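Local coordinates for protein B-129 (Sulfolobus virus 1, PDB 2WBT) that probably binds DNA through two C2H2-type zinc fingers and is essential for virus function, at the interface of chains A and B. Sequence-based numbering; all coordinates share one arbitrary frame. Chains: chain A/B, B-129.

Contact 1: the interface of chains A and B. Residues chain A 18, 43-44, 47-48; chain B 22-24.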
loop_
_atom_site.group_PDB
_atom_site.type_symbol
_atom_site.label_atom_id
_atom_site.label_comp_id
_atom_site.label_asym_id
_atom_site.label_seq_id
_atom_site.Cartn_x
_atom_site.Cartn_y
_atom_site.Cartn_z
ATOM N N LYS A 18 -3.009 0.521 -25.578
ATOM C CA LYS A 18 -1.963 1.055 -24.698
ATOM C C LYS A 18 -2.486 1.319 -23.284
ATOM O O LYS A 18 -1.704 1.397 -22.339
ATOM C CB LYS A 18 -1.382 2.351 -25.271
ATOM C CG LYS A 18 -0.383 2.157 -26.397
ATOM C CD LYS A 18 -0.203 3.445 -27.188
ATOM C CE LYS A 18 1.100 3.456 -27.971
ATOM N NZ LYS A 18 1.350 4.774 -28.618
ATOM N N ILE A 43 4.409 0.470 -10.980
ATOM C CA ILE A 43 3.414 1.539 -11.115
ATOM C C ILE A 43 2.121 0.997 -11.723
ATOM O O ILE A 43 1.024 1.359 -11.297
ATOM C CB ILE A 43 3.943 2.711 -11.974
ATOM C CG1 ILE A 43 5.060 3.450 -11.236
ATOM C CG2 ILE A 43 2.823 3.691 -12.302
ATOM C CD1 ILE A 43 5.752 4.504 -12.074
ATOM N N ARG A 44 2.265 0.124 -12.714
ATOM C CA ARG A 44 1.126 -0.540 -13.346
ATOM C C ARG A 44 0.416 -1.475 -12.367
ATOM O O ARG A 44 -0.813 -1.486 -12.292
ATOM C CB ARG A 44 1.602 -1.327 -14.563
ATOM C CG ARG A 44 0.504 -1.755 -15.527
ATOM C CD ARG A 44 0.969 -2.876 -16.456
ATOM N NE ARG A 44 2.381 -2.771 -16.833
ATOM C CZ ARG A 44 2.984 -3.524 -17.749
ATOM N NH1 ARG A 44 2.312 -4.456 -18.419
ATOM N NH2 ARG A 44 4.275 -3.337 -18.000
ATOM N N VAL A 47 -1.629 0.546 -9.919
ATOM C CA VAL A 47 -2.804 1.069 -10.620
ATOM C C VAL A 47 -3.842 -0.031 -10.852
ATOM O O VAL A 47 -5.040 0.204 -10.696
ATOM C CB VAL A 47 -2.420 1.723 -11.968
ATOM C CG1 VAL A 47 -3.664 2.102 -12.762
ATOM C CG2 VAL A 47 -1.549 2.947 -11.731
ATOM N N LYS A 48 -3.377 -1.227 -11.207
ATOM C CA LYS A 48 -4.263 -2.382 -11.381
ATOM C C LYS A 48 -4.959 -2.757 -10.069
ATOM O O LYS A 48 -6.159 -3.028 -10.055
ATOM C CB LYS A 48 -3.490 -3.587 -11.925
ATOM C CG LYS A 48 -3.155 -3.489 -13.406
ATOM C CD LYS A 48 -2.589 -4.797 -13.937
ATOM C CE LYS A 48 -2.292 -4.717 -15.426
ATOM N NZ LYS A 48 -2.232 -6.066 -16.056
ATOM N N ILE B 22 -0.466 3.905 -19.182
ATOM C CA ILE B 22 -0.241 2.792 -18.259
ATOM C C ILE B 22 -0.941 1.560 -18.834
ATOM O O ILE B 22 -2.167 1.543 -18.968
ATOM C CB ILE B 22 -0.761 3.108 -16.842
ATOM C CG1 ILE B 22 -0.194 4.448 -16.357
ATOM C CG2 ILE B 22 -0.394 1.985 -15.879
ATOM C CD1 ILE B 22 -0.463 4.735 -14.895
ATOM N N HIS B 23 -0.156 0.538 -19.172
ATOM C CA HIS B 23 -0.636 -0.586 -19.993
ATOM C C HIS B 23 -1.557 -1.548 -19.242
ATOM O O HIS B 23 -1.186 -2.682 -18.934
ATOM C CB HIS B 23 0.537 -1.350 -20.618
ATOM C CG HIS B 23 1.501 -0.481 -21.364
ATOM N ND1 HIS B 23 1.121 0.685 -21.995
ATOM C CD2 HIS B 23 2.829 -0.615 -21.590
ATOM C CE1 HIS B 23 2.176 1.237 -22.568
ATOM N NE2 HIS B 23 3.225 0.467 -22.340
ATOM N N VAL B 24 -2.773 -1.083 -18.985
ATOM C CA VAL B 24 -3.794 -1.854 -18.274
ATOM C C VAL B 24 -4.607 -2.660 -19.291
ATOM O O VAL B 24 -4.629 -2.315 -20.474
ATOM C CB VAL B 24 -4.702 -0.904 -17.437
ATOM C CG1 VAL B 24 -6.176 -1.109 -17.742
ATOM C CG2 VAL B 24 -4.416 -1.062 -15.947
#

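Contact 2: the interface of chains A and B. Residues chain A 47, 50-51, 57, 60; chain B 39, 43, 46.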
loop_
_atom_site.group_PDB
_atom_site.type_symbol
_atom_site.label_atom_id
_atom_site.label_comp_id
_atom_site.label_asym_id
_atom_site.label_seq_id
_atom_site.Cartn_x
_atom_site.Cartn_y
_atom_site.Cartn_z
ATOM N N VAL A 47 -1.629 0.546 -9.919
ATOM C CA VAL A 47 -2.804 1.069 -10.620
ATOM C C VAL A 47 -3.842 -0.031 -10.852
ATOM O O VAL A 47 -5.040 0.204 -10.696
ATOM C CB VAL A 47 -2.420 1.723 -11.968
ATOM C CG1 VAL A 47 -3.664 2.102 -12.762
ATOM C CG2 VAL A 47 -1.549 2.947 -11.731
ATOM N N LEU A 50 -5.454 -0.716 -7.512
ATOM C CA LEU A 50 -6.359 0.398 -7.211
ATOM C C LEU A 50 -7.652 0.318 -8.027
ATOM O O LEU A 50 -8.725 0.663 -7.529
ATOM C CB LEU A 50 -5.665 1.744 -7.454
ATOM C CG LEU A 50 -4.563 2.137 -6.465
ATOM C CD1 LEU A 50 -3.899 3.436 -6.897
ATOM C CD2 LEU A 50 -5.106 2.259 -5.047
ATOM N N ILE A 51 -7.541 -0.130 -9.276
ATOM C CA ILE A 51 -8.711 -0.348 -10.134
ATOM C C ILE A 51 -9.641 -1.437 -9.580
ATOM O O ILE A 51 -10.864 -1.283 -9.610
ATOM C CB ILE A 51 -8.291 -0.708 -11.582
ATOM C CG1 ILE A 51 -7.744 0.526 -12.301
ATOM C CG2 ILE A 51 -9.470 -1.266 -12.370
ATOM C CD1 ILE A 51 -7.026 0.209 -13.595
ATOM N N LEU A 57 -8.192 3.782 -2.522
ATOM C CA LEU A 57 -8.040 5.203 -2.855
ATOM C C LEU A 57 -8.377 6.106 -1.663
ATOM O O LEU A 57 -7.724 7.128 -1.449
ATOM C CB LEU A 57 -8.924 5.572 -4.050
ATOM C CG LEU A 57 -8.560 4.908 -5.382
ATOM C CD1 LEU A 57 -9.701 5.037 -6.380
ATOM C CD2 LEU A 57 -7.278 5.501 -5.946
ATOM N N SER A 60 -5.511 5.952 0.877
ATOM C CA SER A 60 -4.204 6.290 0.300
ATOM C C SER A 60 -3.479 7.398 1.061
ATOM O O SER A 60 -2.269 7.318 1.279
ATOM C CB SER A 60 -4.363 6.696 -1.167
ATOM O OG SER A 60 -4.799 5.602 -1.954
ATOM N N GLN B 39 -12.205 9.476 -7.779
ATOM C CA GLN B 39 -11.381 8.267 -7.724
ATOM C C GLN B 39 -10.296 8.304 -8.798
ATOM O O GLN B 39 -9.165 7.877 -8.565
ATOM C CB GLN B 39 -12.239 7.012 -7.906
ATOM C CG GLN B 39 -12.981 6.582 -6.650
ATOM C CD GLN B 39 -14.005 5.490 -6.909
ATOM O OE1 GLN B 39 -14.602 5.418 -7.985
ATOM N NE2 GLN B 39 -14.220 4.637 -5.913
ATOM N N ILE B 43 -6.158 8.399 -8.407
ATOM C CA ILE B 43 -5.292 7.398 -9.036
ATOM C C ILE B 43 -4.085 8.038 -9.723
ATOM O O ILE B 43 -2.948 7.633 -9.481
ATOM C CB ILE B 43 -6.062 6.528 -10.062
ATOM C CG1 ILE B 43 -6.864 5.440 -9.342
ATOM C CG2 ILE B 43 -5.101 5.883 -11.057
ATOM C CD1 ILE B 43 -7.576 4.483 -10.278
ATOM N N ILE B 46 -1.665 9.589 -7.393
ATOM C CA ILE B 46 -0.830 8.564 -6.761
ATOM C C ILE B 46 0.350 8.164 -7.651
ATOM O O ILE B 46 1.461 7.979 -7.157
ATOM C CB ILE B 46 -1.660 7.309 -6.384
ATOM C CG1 ILE B 46 -2.500 7.585 -5.135
ATOM C CG2 ILE B 46 -0.757 6.110 -6.125
ATOM C CD1 ILE B 46 -3.639 6.608 -4.939
#

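Contact 1: the interface of chains A and B
B:His23 forms a polar link across this patch: its ring nitrogen ND1 donates a hydrogen bond of 2.9 Å to the backbone carbonyl O of A:Lys18. The bond is nearly straight, 166° at the hydrogen, and the acceptor lies close to the imidazole plane, while the N-H meets a lone pair of the carbonyl oxygen. Such a bond would help to fix the rotation of the ring and ties a side chain of one subunit to the main chain of the other. A chi1 of -52° swings the ring away from A:Arg44, and its ND1 edge is turned to the carbonyl of A:Lys18.

Beyond that bond most of the contact is packing. A:Arg44 starts with CG anti to its own N (chi1 -164°) and bends at chi3, and its CD comes within 3.3 Å of the backbone O of B:His23, a close approach of carbon to oxygen. One guanidinium face is overlaid, near its rim, by B:His23 CB, with the imidazole turned steeply against the guanidinium plane.

Among the apolar pairs, the side chains of A:Arg44 and B:Ile22 slide past each other in opposite directions, CG to CG2 at 3.9 Å. B:Ile22 extends its CD1 to A:Val47 CG2, 3.8 Å away, and A:Lys48 CG meets B:Val24 CG2 at 3.7 Å.

In the fold, the end of strand 19-22 of chain B and the residues just after it lie between one side of helix 37-52 of chain A and the segment of chain A that precedes its strand 20-23.

Contact 2: the interface of chains A and B
A:Leu57 touches B:Gln39, whose flat carboxamide has no close partner among the residues of this patch: the aliphatic stem does the work. A:Leu57 CD1 rests 3.6 Å from B:Gln39 CB and crosses the stem at about a right angle, also packing against CG and the backbone carbonyl of the same residue.

The patch illustrates how a branched side chain can read several turns of a helix at once. While CD1 of A:Leu57 takes the turn at B:Gln39, its other methyl, CD2, lies against B:Ile43 CG1 at 3.4 Å and approaches B:Ile46 CD1 at 3.9 Å. B:Ile43 hides more surface than any other residue of the patch, with A:Val47 lying loosely by its CG2 branch and A:Ile51 by its CD1 end.

B:Ile46 is met from several directions. Its CG1 sits beside the backbone N (chi1 -76°) and its chain continues extended, which carries CD1 out among residues of chain A. There it faces A:Leu50 CD1 tip to tip at 3.7 Å, A:Leu57 lies across it, and A:Ser60 closes in from the start of helix 60-72. The contact is thus mostly hydrophobic packing of helix 37-52 of chain B against the same helix of chain A and the turn beyond it. The hydroxyl OG of A:Ser60, weakly bonded to the backbone O of A:Leu57 at 3.3 Å, lies 3.4 Å from B:Ile46 CD1.

Contact 1 and contact 2 are about 11 Å apart, measured between the centres of their C-alpha atoms, and share A:Val47, which meets B:Ile22 at the strand end in contact 1 and faces a helix in contact 2. Helix 37-52 of chain A runs through both. The surface is therefore continuous, with a side chain to main chain hydrogen bond in contact 1 and mainly apolar packing in contact 2. The two-fold symmetry repeats each patch with the chains exchanged, so helix 37-52 serves both subunits. Such a symmetric arrangement would suit a stable dimer holding two pairs of zinc fingers, although the structure alone does not prove dimerisation in solution.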